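Local coordinates for protein prolyl-tRNA synthetase (Giardia lamblia ATCC 50803, PDB 3IAL) that probably attaches L-proline to tRNA(Pro) at the expense of ATP, and holds the prolyl-adenylate intermediate in its class II synthetase active site, at residues Arg234-Ala239 with Ser274-Ala279; Ser226-Pro231 with Leu282-Asp287; Asp26-Ile31 with Lys160-Val165; Ala60-Cys65 with Glu167-Glu172. One frame throughout, in Å; residues are numbered along the deposited sequence.

Contact 1. Residues Arg234-Ala239 with Ser274-Ala279; sequences RVLQTA and STRVLA. With PR8 (5'-O-[(R)-hydroxy{[(2S)-pyrrolidin-2-ylcarbonyl]oxy}phosphoryl]adenosine), chain H.
S274, the last residue of its strand, carries OG between its backbone N and carbonyl carbon (chi1 77°), where it serves two partners: it donates to N3 of the prolyl-adenylate PR8 at 2.9 Å and accepts from R276 N, a capping bond at the start of helix 276-285. Its N-H gives to a water that donates to T238 O and binds the ribose O2', bridging the segments. T275 OG1 turns to L162 O. R276 carries the contact. Its chain is extended from CG to NE, and the guanidinium lies between L236 CD1, 3.6 Å above one face, and PR8 C4 over the opposite face, a position consistent with the class II motif 3 arginine. In the guanidinium plane, NH1 meets a lone pair of Q237 O at 2.8 Å (N-H...O 158°); the same oxygen takes O2' of PR8. NE is hydrogen-bonded to I163 O. V277 CG2 touches T238 CG2 at 3.7 Å, and A279 CB lies 4.3 Å from L236 CD2. Q237 NE2 donates to O3' of PR8, while its OE1 is held by R211. Strand 235-245 pairs antiparallel with 222-229 and 263-274, and F198 of helix 180-201 packs on T238 and V277.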
# COMPACT_ATOMS: atom_id res chain seq x y z
N ARG B 234 -15.65 -7.93 26.22
CA ARG B 234 -15.46 -6.49 26.03
C ARG B 234 -15.76 -6.15 24.59
O ARG B 234 -15.69 -7.02 23.72
CB ARG B 234 -14.02 -6.07 26.32
CG ARG B 234 -13.48 -6.37 27.69
CD ARG B 234 -12.14 -5.66 27.86
NE ARG B 234 -11.37 -6.16 29.00
CZ ARG B 234 -10.71 -7.32 29.03
NH1 ARG B 234 -10.70 -8.14 27.98
NH2 ARG B 234 -10.05 -7.67 30.13
N VAL B 235 -16.09 -4.89 24.34
CA VAL B 235 -16.25 -4.39 22.96
C VAL B 235 -14.98 -3.64 22.51
O VAL B 235 -14.28 -3.02 23.31
CB VAL B 235 -17.46 -3.44 22.81
CG1 VAL B 235 -18.76 -4.17 23.09
CG2 VAL B 235 -17.30 -2.21 23.71
N LEU B 236 -14.73 -3.69 21.21
CA LEU B 236 -13.61 -3.02 20.60
C LEU B 236 -14.14 -2.04 19.56
O LEU B 236 -14.84 -2.45 18.63
CB LEU B 236 -12.71 -4.07 19.92
CG LEU B 236 -11.40 -3.59 19.31
CD1 LEU B 236 -10.49 -3.04 20.41
CD2 LEU B 236 -10.72 -4.73 18.56
N GLN B 237 -13.82 -0.75 19.69
CA GLN B 237 -14.22 0.24 18.69
C GLN B 237 -13.37 0.02 17.46
O GLN B 237 -12.16 0.23 17.48
CB GLN B 237 -14.06 1.68 19.18
CG GLN B 237 -14.52 2.71 18.15
CD GLN B 237 -14.24 4.14 18.54
OE1 GLN B 237 -14.50 4.55 19.67
NE2 GLN B 237 -13.71 4.92 17.60
N THR B 238 -14.02 -0.38 16.38
CA THR B 238 -13.36 -0.91 15.19
C THR B 238 -13.62 -0.07 13.94
O THR B 238 -12.97 -0.25 12.91
CB THR B 238 -13.82 -2.37 14.99
OG1 THR B 238 -13.49 -3.11 16.18
CG2 THR B 238 -13.16 -3.04 13.79
N ALA B 239 -14.56 0.87 14.03
CA ALA B 239 -14.69 1.92 13.04
C ALA B 239 -15.04 3.21 13.76
O ALA B 239 -15.77 3.18 14.74
CB ALA B 239 -15.76 1.58 12.02
N SER B 274 -8.53 0.65 11.42
CA SER B 274 -7.16 0.30 11.71
C SER B 274 -6.99 -1.23 11.72
O SER B 274 -7.87 -1.96 11.25
CB SER B 274 -6.78 0.87 13.07
OG SER B 274 -7.35 0.09 14.11
N THR B 275 -5.87 -1.68 12.27
CA THR B 275 -5.55 -3.10 12.49
C THR B 275 -6.56 -3.83 13.39
O THR B 275 -6.58 -5.07 13.43
CB THR B 275 -4.18 -3.24 13.15
OG1 THR B 275 -4.17 -2.48 14.37
CG2 THR B 275 -3.07 -2.73 12.23
N ARG B 276 -7.36 -3.07 14.13
CA ARG B 276 -8.46 -3.64 14.93
C ARG B 276 -9.47 -4.45 14.12
O ARG B 276 -10.09 -5.36 14.66
CB ARG B 276 -9.20 -2.52 15.68
CG ARG B 276 -8.38 -1.93 16.78
CD ARG B 276 -9.16 -0.86 17.49
NE ARG B 276 -8.54 -0.52 18.77
CZ ARG B 276 -9.06 0.29 19.67
NH1 ARG B 276 -10.23 0.89 19.45
NH2 ARG B 276 -8.40 0.50 20.80
N VAL B 277 -9.66 -4.11 12.85
CA VAL B 277 -10.54 -4.88 11.97
C VAL B 277 -10.01 -6.32 11.85
O VAL B 277 -10.78 -7.28 12.00
CB VAL B 277 -10.66 -4.25 10.57
CG1 VAL B 277 -11.61 -5.05 9.68
CG2 VAL B 277 -11.12 -2.80 10.66
N LEU B 278 -8.71 -6.44 11.59
CA LEU B 278 -8.04 -7.74 11.55
C LEU B 278 -8.15 -8.44 12.91
O LEU B 278 -8.48 -9.62 12.97
CB LEU B 278 -6.57 -7.58 11.13
CG LEU B 278 -5.72 -8.85 11.01
CD1 LEU B 278 -6.30 -9.79 9.96
CD2 LEU B 278 -4.26 -8.51 10.68
N ALA B 279 -7.89 -7.71 13.99
CA ALA B 279 -8.07 -8.25 15.34
C ALA B 279 -9.44 -8.92 15.49
O ALA B 279 -9.52 -10.05 15.99
CB ALA B 279 -7.88 -7.17 16.38
C PR8 H . -10.37 9.05 13.89
N PR8 H . -9.38 10.63 12.36
O PR8 H . -9.23 8.97 14.35
P PR8 H . -11.12 7.31 15.50
N1 PR8 H . -4.48 0.75 18.22
C2 PR8 H . -5.11 0.23 17.17
N3 PR8 H . -6.14 0.84 16.59
C4 PR8 H . -6.60 2.01 17.03
C5 PR8 H . -5.97 2.58 18.14
C6 PR8 H . -4.89 1.93 18.73
N6 PR8 H . -4.28 2.47 19.78
N7 PR8 H . -6.59 3.72 18.39
C8 PR8 H . -7.57 3.87 17.49
N9 PR8 H . -7.59 2.82 16.66
CA PR8 H . -10.65 9.96 12.69
CB PR8 H . -11.02 9.10 11.49
CD PR8 H . -9.16 10.47 10.92
CG PR8 H . -9.74 9.08 10.63
C1' PR8 H . -8.55 2.64 15.53
O10 PR8 H . -11.47 8.40 14.36
O1P PR8 H . -10.73 7.92 16.80
C2' PR8 H . -10.00 2.40 16.02
O2' PR8 H . -10.63 1.40 15.20
O2P PR8 H . -12.45 6.43 15.66
C3' PR8 H . -10.68 3.72 15.72
O3' PR8 H . -12.09 3.53 15.57
C4' PR8 H . -10.03 3.98 14.38
O4' PR8 H . -8.63 3.85 14.71
C5' PR8 H . -10.40 5.37 13.91
O5' PR8 H . -10.01 6.33 14.87
O HOH W 1 -10.47 -0.41 13.34

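Contact 2. Residues Ser226-Pro231 with Leu282-Asp287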
# COMPACT_ATOMS: atom_id res chain seq x y z
N SER B 226 -18.57 1.56 15.21
CA SER B 226 -18.88 0.15 15.24
C SER B 226 -18.14 -0.46 16.43
O SER B 226 -16.91 -0.58 16.42
CB SER B 226 -18.45 -0.54 13.94
OG SER B 226 -18.81 -1.92 13.97
N ASP B 227 -18.90 -0.79 17.47
CA ASP B 227 -18.37 -1.45 18.66
C ASP B 227 -18.55 -2.96 18.52
O ASP B 227 -19.67 -3.46 18.56
CB ASP B 227 -19.11 -0.97 19.91
CG ASP B 227 -18.57 0.33 20.45
OD1 ASP B 227 -17.46 0.75 20.05
OD2 ASP B 227 -19.26 0.93 21.30
N VAL B 228 -17.45 -3.69 18.38
CA VAL B 228 -17.50 -5.11 18.07
C VAL B 228 -17.31 -5.93 19.35
O VAL B 228 -16.32 -5.77 20.04
CB VAL B 228 -16.43 -5.49 17.05
CG1 VAL B 228 -16.36 -7.01 16.88
CG2 VAL B 228 -16.70 -4.80 15.71
N VAL B 229 -18.25 -6.82 19.64
CA VAL B 229 -18.09 -7.72 20.77
C VAL B 229 -16.98 -8.75 20.50
O VAL B 229 -17.02 -9.48 19.52
CB VAL B 229 -19.39 -8.47 21.11
CG1 VAL B 229 -19.15 -9.39 22.30
CG2 VAL B 229 -20.52 -7.48 21.38
N MET B 230 -15.98 -8.77 21.39
CA MET B 230 -14.87 -9.70 21.31
C MET B 230 -15.13 -10.92 22.20
O MET B 230 -16.00 -10.86 23.08
CB MET B 230 -13.59 -8.99 21.74
CG MET B 230 -13.20 -7.84 20.80
SD MET B 230 -12.47 -8.44 19.27
CE MET B 230 -10.87 -8.96 19.85
N PRO B 231 -14.40 -12.03 21.98
CA PRO B 231 -14.67 -13.26 22.74
C PRO B 231 -14.54 -13.14 24.26
O PRO B 231 -15.13 -13.94 24.96
CB PRO B 231 -13.63 -14.26 22.20
CG PRO B 231 -13.29 -13.75 20.84
CD PRO B 231 -13.41 -12.25 20.91
N LEU B 282 -9.91 -12.21 13.24
CA LEU B 282 -9.12 -13.34 13.74
C LEU B 282 -9.73 -13.88 15.03
O LEU B 282 -9.83 -15.09 15.22
CB LEU B 282 -7.66 -12.95 13.96
CG LEU B 282 -6.86 -12.47 12.74
CD1 LEU B 282 -5.43 -12.23 13.17
CD2 LEU B 282 -6.91 -13.42 11.55
N SER B 283 -10.14 -12.96 15.89
CA SER B 283 -10.55 -13.30 17.25
C SER B 283 -11.90 -13.99 17.29
O SER B 283 -12.10 -14.96 18.03
CB SER B 283 -10.58 -12.04 18.12
OG SER B 283 -9.27 -11.50 18.31
N ILE B 284 -12.82 -13.49 16.48
CA ILE B 284 -14.19 -13.97 16.47
C ILE B 284 -14.31 -15.35 15.82
O ILE B 284 -15.05 -16.21 16.31
CB ILE B 284 -15.13 -12.98 15.76
CG1 ILE B 284 -15.21 -11.68 16.58
CG2 ILE B 284 -16.51 -13.60 15.58
CD1 ILE B 284 -15.99 -10.56 15.93
N HIS B 285 -13.58 -15.56 14.73
CA HIS B 285 -13.63 -16.82 13.99
C HIS B 285 -12.70 -17.89 14.55
O HIS B 285 -12.90 -19.06 14.28
CB HIS B 285 -13.30 -16.58 12.52
CG HIS B 285 -14.24 -15.63 11.85
ND1 HIS B 285 -15.61 -15.80 11.89
CD2 HIS B 285 -14.01 -14.52 11.11
CE1 HIS B 285 -16.18 -14.83 11.21
NE2 HIS B 285 -15.24 -14.03 10.74
N GLY B 286 -11.67 -17.50 15.29
CA GLY B 286 -10.70 -18.45 15.84
C GLY B 286 -11.34 -19.55 16.68
O GLY B 286 -12.42 -19.39 17.22
N ASP B 287 -10.66 -20.70 16.75
CA ASP B 287 -11.10 -21.81 17.59
C ASP B 287 -9.88 -22.44 18.27
O ASP B 287 -8.79 -21.88 18.23
CB ASP B 287 -11.89 -22.85 16.77
CG ASP B 287 -11.03 -23.60 15.76
OD1 ASP B 287 -9.79 -23.54 15.86
OD2 ASP B 287 -11.60 -24.24 14.85
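Strand 222-229 ends at V229 and its chain runs on through M230 and P231 to meet the last turn of helix 276-285, where G286 is the first residue to leave helical geometry. The backbones come nearest at P231 and I284, with CA atoms 6.3 Å apart. No hydrogen bond joins the two segments; they bury 209 Å² between them, mostly through side-chain packing. At the proline, the ring meets the helix backbone: CG lies 3.3 Å from S283 O, and CD faces S283 CB. M230 leaves its backbone with CG anti to the carbonyl carbon and then bends at both chi2 (-76°) and chi3 (-73°); these two bends bring the methyl CE to S283, 3.4 Å from OG and almost as near to CB. The S283 hydroxyl has its polar partner within the helix: OG is hydrogen-bonded to A279 O, one turn earlier, and S283 O has K19 NZ as a polar partner. I284 reaches toward V228 and V229 of the strand. Its CG1 is anti to the carbonyl carbon and its chain is extended (chi2 174°), so that CD1 crosses obliquely to V228 CG1 at 3.7 Å and also lies 3.9 Å from V229 O. The contact thus joins a strand end of the class II catalytic core to the C-terminal turn of helix 276-285; F24 of helix 24-34 packs on M230, P231 and S283, while helix 416-438 reaches V229 through F435 and I284 through A432.

Contact 3. Residues Asp26-Ile31 with Lys160-Val165. With PR8 (5'-O-[(R)-hydroxy{[(2S)-pyrrolidin-2-ylcarbonyl]oxy}phosphoryl]adenosine), chain H.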
# COMPACT_ATOMS: atom_id res chain seq x y z
N ASP B 26 -5.28 -14.88 26.68
CA ASP B 26 -4.15 -15.81 26.48
C ASP B 26 -4.14 -16.45 25.09
O ASP B 26 -3.08 -16.66 24.51
CB ASP B 26 -4.16 -16.89 27.54
CG ASP B 26 -3.89 -16.35 28.92
OD1 ASP B 26 -3.27 -15.27 29.02
OD2 ASP B 26 -4.29 -17.00 29.90
N TRP B 27 -5.33 -16.78 24.59
CA TRP B 27 -5.48 -17.35 23.25
C TRP B 27 -4.93 -16.39 22.21
O TRP B 27 -4.16 -16.79 21.33
CB TRP B 27 -6.96 -17.64 23.00
CG TRP B 27 -7.25 -18.26 21.69
CD1 TRP B 27 -7.37 -19.59 21.41
CD2 TRP B 27 -7.49 -17.56 20.47
NE1 TRP B 27 -7.67 -19.77 20.08
CE2 TRP B 27 -7.73 -18.54 19.48
CE3 TRP B 27 -7.53 -16.21 20.12
CZ2 TRP B 27 -8.01 -18.20 18.16
CZ3 TRP B 27 -7.80 -15.88 18.80
CH2 TRP B 27 -8.03 -16.87 17.84
N PHE B 28 -5.31 -15.13 22.33
CA PHE B 28 -4.90 -14.09 21.38
C PHE B 28 -3.39 -13.92 21.34
O PHE B 28 -2.79 -13.96 20.26
CB PHE B 28 -5.56 -12.75 21.73
CG PHE B 28 -5.33 -11.68 20.71
CD1 PHE B 28 -6.19 -11.52 19.64
CD2 PHE B 28 -4.24 -10.81 20.83
CE1 PHE B 28 -5.99 -10.51 18.70
CE2 PHE B 28 -4.02 -9.81 19.89
CZ PHE B 28 -4.90 -9.66 18.82
N ASP B 29 -2.77 -13.74 22.51
CA ASP B 29 -1.31 -13.59 22.59
C ASP B 29 -0.57 -14.79 22.01
O ASP B 29 0.39 -14.62 21.25
CB ASP B 29 -0.86 -13.37 24.03
CG ASP B 29 -1.23 -12.00 24.56
OD1 ASP B 29 -1.47 -11.06 23.76
OD2 ASP B 29 -1.28 -11.86 25.80
N ALA B 30 -1.02 -16.00 22.35
CA ALA B 30 -0.37 -17.21 21.86
C ALA B 30 -0.55 -17.38 20.33
O ALA B 30 0.41 -17.69 19.62
CB ALA B 30 -0.90 -18.44 22.60
N ILE B 31 -1.75 -17.15 19.82
CA ILE B 31 -1.97 -17.27 18.38
C ILE B 31 -1.16 -16.22 17.58
O ILE B 31 -0.68 -16.52 16.50
CB ILE B 31 -3.47 -17.26 17.98
CG1 ILE B 31 -3.67 -17.92 16.61
CG2 ILE B 31 -4.05 -15.84 17.99
CD1 ILE B 31 -2.98 -19.30 16.44
N LYS B 160 -1.23 -4.23 23.21
CA LYS B 160 -1.63 -5.55 22.73
C LYS B 160 -1.61 -5.45 21.21
O LYS B 160 -2.22 -4.53 20.65
CB LYS B 160 -3.04 -5.90 23.25
CG LYS B 160 -3.51 -7.35 23.00
CD LYS B 160 -4.65 -7.73 23.99
CE LYS B 160 -5.15 -9.18 23.83
NZ LYS B 160 -4.29 -10.25 24.49
N PRO B 161 -0.90 -6.37 20.52
CA PRO B 161 -0.83 -6.32 19.06
C PRO B 161 -2.19 -6.14 18.39
O PRO B 161 -3.17 -6.77 18.80
CB PRO B 161 -0.25 -7.69 18.70
CG PRO B 161 0.59 -8.03 19.84
CD PRO B 161 -0.10 -7.47 21.06
N LEU B 162 -2.24 -5.26 17.38
CA LEU B 162 -3.44 -4.99 16.58
C LEU B 162 -4.51 -4.16 17.30
O LEU B 162 -5.20 -3.38 16.67
CB LEU B 162 -4.07 -6.29 16.04
CG LEU B 162 -3.15 -7.31 15.39
CD1 LEU B 162 -3.95 -8.48 14.89
CD2 LEU B 162 -2.37 -6.69 14.24
N ILE B 163 -4.63 -4.34 18.61
CA ILE B 163 -5.75 -3.79 19.38
C ILE B 163 -5.37 -2.46 20.05
O ILE B 163 -6.14 -1.51 19.99
CB ILE B 163 -6.23 -4.83 20.44
CG1 ILE B 163 -7.00 -5.95 19.74
CG2 ILE B 163 -7.10 -4.18 21.52
CD1 ILE B 163 -7.20 -7.17 20.60
N ARG B 164 -4.21 -2.40 20.68
CA ARG B 164 -3.72 -1.19 21.34
C ARG B 164 -2.22 -1.08 21.15
O ARG B 164 -1.46 -1.66 21.91
CB ARG B 164 -4.01 -1.20 22.85
CG ARG B 164 -5.42 -0.78 23.25
CD ARG B 164 -5.45 -0.39 24.73
NE ARG B 164 -4.93 -1.47 25.57
CZ ARG B 164 -5.67 -2.38 26.20
NH1 ARG B 164 -7.00 -2.35 26.14
NH2 ARG B 164 -5.08 -3.33 26.92
N VAL B 165 -1.80 -0.34 20.12
CA VAL B 165 -0.38 -0.20 19.80
C VAL B 165 -0.01 1.28 19.71
O VAL B 165 -0.88 2.14 19.66
CB VAL B 165 -0.01 -0.96 18.48
CG1 VAL B 165 -0.02 -2.47 18.71
CG2 VAL B 165 -0.93 -0.58 17.33
C PR8 H . -10.37 9.05 13.89
N PR8 H . -9.38 10.63 12.36
O PR8 H . -9.23 8.97 14.35
P PR8 H . -11.12 7.31 15.50
N1 PR8 H . -4.48 0.75 18.22
C2 PR8 H . -5.11 0.23 17.17
N3 PR8 H . -6.14 0.84 16.59
C4 PR8 H . -6.60 2.01 17.03
C5 PR8 H . -5.97 2.58 18.14
C6 PR8 H . -4.89 1.93 18.73
N6 PR8 H . -4.28 2.47 19.78
N7 PR8 H . -6.59 3.72 18.39
C8 PR8 H . -7.57 3.87 17.49
N9 PR8 H . -7.59 2.82 16.66
CA PR8 H . -10.65 9.96 12.69
CB PR8 H . -11.02 9.10 11.49
CD PR8 H . -9.16 10.47 10.92
CG PR8 H . -9.74 9.08 10.63
C1' PR8 H . -8.55 2.64 15.53
O10 PR8 H . -11.47 8.40 14.36
O1P PR8 H . -10.73 7.92 16.80
C2' PR8 H . -10.00 2.40 16.02
O2' PR8 H . -10.63 1.40 15.20
O2P PR8 H . -12.45 6.43 15.66
C3' PR8 H . -10.68 3.72 15.72
O3' PR8 H . -12.09 3.53 15.57
C4' PR8 H . -10.03 3.98 14.38
O4' PR8 H . -8.63 3.85 14.71
C5' PR8 H . -10.40 5.37 13.91
O5' PR8 H . -10.01 6.33 14.87
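A phenylalanine from helix 24-34 plugs into the irregular loop between strands 143-152 and 167-177, with a salt bridge beside it, where D29 and K160 are partly exposed. The loop has a classic beta bulge, I163 and R164 together facing K160, and K160 O accepts from both N-H groups. F28 has CG anti to its backbone N, which directs the ring into the loop. Over one face comes the terminal CD1 of I163, a CH-pi contact with the methyl 4.2 Å from the F28 ring centroid and 24° off the normal. P161 O lies at the ring edge, near its plane, 3.3 Å from F28 CE2. K160 CE meets F28 CD2 obliquely at 3.5 Å, and L162 CD1 closes on CZ. On the ligand side the loop borders the adenine of PR8: V165 N and V165 O form weak hydrogen bonds with PR8 N1 and N6. Helix 24-34 therefore packs on a loop that forms part of the adenylate pocket. The lysine chain runs out almost straight past F28 and turns only at chi4 (80°), which brings the ammonium round to D29; A25 O is a weak second acceptor. The bond from K160 NZ to D29 OD1 measures 3.0 Å and meets the oxygen from above the carboxylate plane, 56° out of it.

Contact 4. Residues Ala60-Cys65 with Glu167-Glu172. With PR8 (5'-O-[(R)-hydroxy{[(2S)-pyrrolidin-2-ylcarbonyl]oxy}phosphoryl]adenosine), chain H.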
# COMPACT_ATOMS: atom_id res chain seq x y z
N ALA B 60 -4.52 -6.91 2.73
CA ALA B 60 -5.72 -7.31 2.01
C ALA B 60 -6.93 -6.51 2.48
O ALA B 60 -7.75 -6.09 1.66
CB ALA B 60 -5.98 -8.80 2.17
N ILE B 61 -7.04 -6.30 3.78
CA ILE B 61 -8.15 -5.52 4.33
C ILE B 61 -8.10 -4.08 3.81
O ILE B 61 -9.11 -3.55 3.31
CB ILE B 61 -8.15 -5.53 5.86
CG1 ILE B 61 -8.58 -6.91 6.38
CG2 ILE B 61 -9.08 -4.44 6.41
CD1 ILE B 61 -8.34 -7.13 7.85
N MET B 62 -6.92 -3.46 3.89
CA MET B 62 -6.75 -2.06 3.48
C MET B 62 -6.85 -1.88 1.96
O MET B 62 -7.40 -0.89 1.49
CB MET B 62 -5.44 -1.47 4.01
CG MET B 62 -5.38 -1.43 5.54
SD MET B 62 -6.67 -0.38 6.25
CE MET B 62 -6.70 -1.00 7.93
N ARG B 63 -6.35 -2.85 1.19
CA ARG B 63 -6.54 -2.83 -0.26
C ARG B 63 -8.02 -2.85 -0.62
O ARG B 63 -8.45 -2.15 -1.53
CB ARG B 63 -5.84 -4.02 -0.94
CG ARG B 63 -4.33 -3.89 -1.09
CD ARG B 63 -3.88 -4.28 -2.50
NE ARG B 63 -2.42 -4.30 -2.65
CZ ARG B 63 -1.66 -5.40 -2.63
NH1 ARG B 63 -2.19 -6.61 -2.47
NH2 ARG B 63 -0.34 -5.28 -2.78
N LEU B 64 -8.80 -3.68 0.08
CA LEU B 64 -10.25 -3.73 -0.14
C LEU B 64 -10.89 -2.38 0.17
O LEU B 64 -11.72 -1.89 -0.60
CB LEU B 64 -10.92 -4.83 0.68
CG LEU B 64 -12.45 -4.89 0.54
CD1 LEU B 64 -12.89 -5.23 -0.91
CD2 LEU B 64 -13.06 -5.87 1.53
N CYS B 65 -10.52 -1.79 1.30
CA CYS B 65 -11.00 -0.46 1.65
C CYS B 65 -10.68 0.56 0.56
O CYS B 65 -11.54 1.33 0.13
CB CYS B 65 -10.39 0.01 2.98
SG CYS B 65 -11.19 1.50 3.60
N GLU B 167 2.37 2.51 17.36
CA GLU B 167 2.32 2.78 15.92
C GLU B 167 1.22 1.94 15.30
O GLU B 167 1.24 0.72 15.36
CB GLU B 167 3.66 2.51 15.22
CG GLU B 167 3.56 2.61 13.71
CD GLU B 167 4.90 2.80 13.02
OE1 GLU B 167 5.95 2.61 13.67
OE2 GLU B 167 4.91 3.15 11.82
N ILE B 168 0.25 2.61 14.69
CA ILE B 168 -0.98 1.98 14.26
C ILE B 168 -1.13 2.08 12.75
O ILE B 168 -1.23 3.17 12.20
CB ILE B 168 -2.19 2.68 14.92
CG1 ILE B 168 -1.97 2.85 16.43
CG2 ILE B 168 -3.49 1.89 14.63
CD1 ILE B 168 -2.74 4.04 17.01
N HIS B 169 -1.19 0.93 12.08
CA HIS B 169 -1.45 0.89 10.65
C HIS B 169 -2.95 1.10 10.46
O HIS B 169 -3.77 0.49 11.16
CB HIS B 169 -0.99 -0.45 10.06
CG HIS B 169 -0.94 -0.47 8.57
ND1 HIS B 169 -1.90 -1.11 7.80
CD2 HIS B 169 -0.05 0.06 7.70
CE1 HIS B 169 -1.60 -0.96 6.52
NE2 HIS B 169 -0.48 -0.25 6.43
N TRP B 170 -3.32 2.00 9.55
CA TRP B 170 -4.72 2.33 9.37
C TRP B 170 -5.03 2.95 8.02
O TRP B 170 -4.12 3.22 7.24
CB TRP B 170 -5.20 3.23 10.53
CG TRP B 170 -5.06 4.75 10.38
CD1 TRP B 170 -4.27 5.44 9.51
CD2 TRP B 170 -5.72 5.73 11.19
NE1 TRP B 170 -4.42 6.79 9.71
CE2 TRP B 170 -5.29 6.99 10.75
CE3 TRP B 170 -6.62 5.66 12.26
CZ2 TRP B 170 -5.76 8.17 11.31
CZ3 TRP B 170 -7.09 6.83 12.82
CH2 TRP B 170 -6.65 8.07 12.34
N ASN B 171 -6.31 3.17 7.76
CA ASN B 171 -6.75 4.02 6.67
C ASN B 171 -7.67 5.10 7.22
O ASN B 171 -8.55 4.81 8.04
CB ASN B 171 -7.44 3.19 5.58
CG ASN B 171 -8.01 4.05 4.44
OD1 ASN B 171 -9.03 4.71 4.61
ND2 ASN B 171 -7.36 4.01 3.28
N GLU B 172 -7.42 6.33 6.78
CA GLU B 172 -8.25 7.48 7.13
C GLU B 172 -8.74 8.19 5.87
O GLU B 172 -7.95 8.53 4.99
CB GLU B 172 -7.49 8.47 8.03
CG GLU B 172 -6.21 9.07 7.45
CD GLU B 172 -5.45 9.93 8.46
OE1 GLU B 172 -4.21 9.76 8.59
OE2 GLU B 172 -6.09 10.77 9.12
C PR8 H . -10.37 9.05 13.89
N PR8 H . -9.38 10.63 12.36
O PR8 H . -9.23 8.97 14.35
P PR8 H . -11.12 7.31 15.50
N1 PR8 H . -4.48 0.75 18.22
C2 PR8 H . -5.11 0.23 17.17
N3 PR8 H . -6.14 0.84 16.59
C4 PR8 H . -6.60 2.01 17.03
C5 PR8 H . -5.97 2.58 18.14
C6 PR8 H . -4.89 1.93 18.73
N6 PR8 H . -4.28 2.47 19.78
N7 PR8 H . -6.59 3.72 18.39
C8 PR8 H . -7.57 3.87 17.49
N9 PR8 H . -7.59 2.82 16.66
CA PR8 H . -10.65 9.96 12.69
CB PR8 H . -11.02 9.10 11.49
CD PR8 H . -9.16 10.47 10.92
CG PR8 H . -9.74 9.08 10.63
C1' PR8 H . -8.55 2.64 15.53
O10 PR8 H . -11.47 8.40 14.36
O1P PR8 H . -10.73 7.92 16.80
C2' PR8 H . -10.00 2.40 16.02
O2' PR8 H . -10.63 1.40 15.20
O2P PR8 H . -12.45 6.43 15.66
C3' PR8 H . -10.68 3.72 15.72
O3' PR8 H . -12.09 3.53 15.57
C4' PR8 H . -10.03 3.98 14.38
O4' PR8 H . -8.63 3.85 14.71
C5' PR8 H . -10.40 5.37 13.91
O5' PR8 H . -10.01 6.33 14.87
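Van der Waals contact alone joins helix 60-65 to strand 167-172; no hydrogen bond crosses. The two run nearly parallel, 12° apart in direction with axes 9.2 Å apart at closest, and M62 and N171 are the nearest residues by CA. M62 does most of the touching. Its chain bends at chi2 (-62°), so that SD lies 3.7 Å from N171 CB and CE reaches the strand backbone near W170 CA, while CG meets H169 CE1 obliquely at 3.9 Å. One turn on, C65, with SG anti to its backbone N, sits 4.0 Å from N171 OD1. The polar ends here have other partners: H169 ND1 has E58, and N171 ND2 has T148 and H146.

Ligand contacts come from I168, W170 and E172. I168 CG2 lies 3.4 Å from C2 of the PR8 adenine. W170 has CG in the crowded position between N and carbonyl carbon (chi1 89°), and its ring edge, at CH2, meets the prolyl carbonyl oxygen of PR8 at 3.4 Å. E172 CB lies over one face of that indole, offset toward the rim, and touches the pyrrolidine CG of PR8. A weak hydrogen bond runs from W170 NE1 to E172 OE1, which is also held by S123 and Q147.

Strand 167-177 pairs antiparallel with 143-152 and 263-274, while helix 52-71 also meets the second subunit, where R63 bridges to E66 of that chain.

How the contacts relate
From the N terminus, helix 24-34 opens contact 3 and helix 52-71 opens contact 4. Contact 3 closes at the loop 160-165 and contact 4 just after it at 167-172, so their spans cross, and the two closing segments adjoin in sequence. Contacts 1 and 2 follow both in series: contact 2 opens on strand 222-229, contact 1 opens on the next strand and closes first, at the start of helix 276-285, and contact 2 closes at the end of that helix, enclosing contact 1. The same helix touches contact 3 through A279 CB on I163 CG1, and past its end D287 O accepts from W27 NE1. Contacts 1, 3 and 4 each touch PR8; contact 2 lies farther off.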